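Local coordinates for protein exocyst complex component EXO70 (Saccharomyces cerevisiae, PDB 2B1E) that acts in the secretory pathway as a subunit of the exocyst, the complex that tethers secretory vesicles to sites of exocytosis, and helps that complex assemble, at residues A[192-197]-A[214-219]. Numbering follows the deposited sequence.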
loop_
_atom_site.group_PDB
_atom_site.type_symbol
_atom_site.label_atom_id
_atom_site.label_comp_id
_atom_site.label_asym_id
_atom_site.label_seq_id
_atom_site.Cartn_x
_atom_site.Cartn_y
_atom_site.Cartn_z
ATOM N N ALA A 192 13.224 21.415 0.884
ATOM C CA ALA A 192 12.548 22.557 1.469
ATOM C C ALA A 192 13.503 23.711 1.797
ATOM O O ALA A 192 13.172 24.882 1.576
ATOM C CB ALA A 192 11.811 22.118 2.723
ATOM N N ASN A 193 14.683 23.373 2.315
ATOM C CA ASN A 193 15.685 24.370 2.682
ATOM C C ASN A 193 16.422 24.975 1.482
ATOM O O ASN A 193 16.863 26.122 1.550
ATOM C CB ASN A 193 16.694 23.764 3.667
ATOM C CG ASN A 193 16.062 23.402 5.009
ATOM O OD1 ASN A 193 16.653 22.677 5.812
ATOM N ND2 ASN A 193 14.860 23.912 5.258
ATOM N N GLU A 194 16.589 24.211 0.400
ATOM C CA GLU A 194 17.249 24.763 -0.781
ATOM C C GLU A 194 16.292 25.767 -1.411
ATOM O O GLU A 194 16.713 26.769 -1.978
ATOM C CB GLU A 194 17.597 23.681 -1.811
ATOM C CG GLU A 194 18.942 22.967 -1.597
ATOM C CD GLU A 194 20.051 23.893 -1.116
ATOM O OE1 GLU A 194 20.076 24.189 0.096
ATOM O OE2 GLU A 194 20.889 24.330 -1.941
ATOM N N LYS A 195 14.994 25.483 -1.322
ATOM C CA LYS A 195 13.985 26.391 -1.856
ATOM C C LYS A 195 14.045 27.719 -1.089
ATOM O O LYS A 195 13.946 28.797 -1.687
ATOM C CB LYS A 195 12.592 25.775 -1.717
ATOM C CG LYS A 195 11.457 26.727 -2.069
ATOM C CD LYS A 195 11.510 27.181 -3.519
ATOM C CE LYS A 195 10.315 28.076 -3.833
ATOM N NZ LYS A 195 9.026 27.443 -3.382
ATOM N N SER A 196 14.205 27.642 0.230
ATOM C CA SER A 196 14.281 28.857 1.041
ATOM C C SER A 196 15.557 29.624 0.684
ATOM O O SER A 196 15.546 30.850 0.591
ATOM C CB SER A 196 14.287 28.522 2.543
ATOM O OG SER A 196 13.120 27.823 2.926
ATOM N N LEU A 197 16.648 28.892 0.476
ATOM C CA LEU A 197 17.931 29.506 0.130
ATOM C C LEU A 197 17.849 30.290 -1.170
ATOM O O LEU A 197 18.199 31.469 -1.210
ATOM C CB LEU A 197 19.029 28.445 0.003
ATOM C CG LEU A 197 20.435 29.016 -0.250
ATOM C CD1 LEU A 197 20.847 29.878 0.934
ATOM C CD2 LEU A 197 21.439 27.895 -0.450
ATOM N N SER A 214 16.733 23.638 -9.599
ATOM C CA SER A 214 16.707 22.370 -10.325
ATOM C C SER A 214 18.098 21.736 -10.372
ATOM O O SER A 214 18.273 20.565 -10.036
ATOM C CB SER A 214 16.193 22.581 -11.753
ATOM O OG SER A 214 16.315 21.391 -12.523
ATOM N N GLN A 215 19.089 22.520 -10.775
ATOM C CA GLN A 215 20.460 22.036 -10.867
ATOM C C GLN A 215 21.017 21.502 -9.551
ATOM O O GLN A 215 21.874 20.618 -9.544
ATOM C CB GLN A 215 21.360 23.150 -11.394
ATOM C CG GLN A 215 21.164 23.415 -12.875
ATOM C CD GLN A 215 22.055 24.520 -13.375
ATOM O OE1 GLN A 215 21.738 25.703 -13.234
ATOM N NE2 GLN A 215 23.192 24.143 -13.943
ATOM N N ILE A 216 20.535 22.040 -8.439
ATOM C CA ILE A 216 20.994 21.606 -7.125
ATOM C C ILE A 216 20.244 20.362 -6.650
ATOM O O ILE A 216 20.836 19.457 -6.066
ATOM C CB ILE A 216 20.816 22.741 -6.073
ATOM C CG1 ILE A 216 21.795 23.881 -6.373
ATOM C CG2 ILE A 216 21.048 22.209 -4.666
ATOM C CD1 ILE A 216 21.564 25.122 -5.541
ATOM N N LEU A 217 18.945 20.310 -6.913
ATOM C CA LEU A 217 18.125 19.181 -6.478
ATOM C C LEU A 217 18.170 17.941 -7.375
ATOM O O LEU A 217 18.012 16.821 -6.892
ATOM C CB LEU A 217 16.669 19.630 -6.318
ATOM C CG LEU A 217 16.354 20.769 -5.340
ATOM C CD1 LEU A 217 14.853 21.024 -5.337
ATOM C CD2 LEU A 217 16.814 20.404 -3.946
ATOM N N SER A 218 18.390 18.128 -8.672
ATOM C CA SER A 218 18.412 16.989 -9.589
ATOM C C SER A 218 19.370 15.865 -9.199
ATOM O O SER A 218 18.999 14.690 -9.242
ATOM C CB SER A 218 18.697 17.463 -11.016
ATOM O OG SER A 218 17.595 18.211 -11.503
ATOM N N PRO A 219 20.614 16.205 -8.825
ATOM C CA PRO A 219 21.569 15.163 -8.435
ATOM C C PRO A 219 21.027 14.370 -7.248
ATOM O O PRO A 219 21.170 13.148 -7.181
ATOM C CB PRO A 219 22.812 15.961 -8.067
ATOM C CG PRO A 219 22.718 17.146 -8.973
ATOM C CD PRO A 219 21.270 17.522 -8.875
#
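Glu194 packs on Leu217 with its aliphatic carbons and on Ile216 with CG and the carboxylate oxygen OE2, a worked example of how a buried acidic side chain can serve two kinds of contact. CG of Glu194 lies 3.8 Å from CG2 of Ile216, the two side chains crossing at about a right angle. A bend at chi2 (-38°) folds the Glu194 chain, and its OE2 rests 3.5 Å from the same methyl, CG2 of Ile216. On Leu217 the touch is lighter, CD2 lying 4.0 Å from CB of Glu194 as these two side chains pass each other in opposite directions. The helices concerned, 180-201 and 209-233, are consecutive in the elongated, largely helical rod of Exo70, and helix 136-155 packs beside both: Val144 touches Ile216, and Ile151 touches Glu194. The polar part falls to the carboxylate, whose oxygens are both hydrogen-bonded outside the two segments, OE1 in a salt bridge with NH2 of Arg147. Replacing Glu194 with an alanine would probably leave Arg147 without this carboxylate mate and open a gap beside Ile216. Within each helix a serine hydroxyl adds a bond to a carbonyl one turn back: Ser196 OG lies 3.2 Å from Ala192 O, and Ser218 OG reaches Ser214 O at 2.9 Å, from above the carbonyl plane.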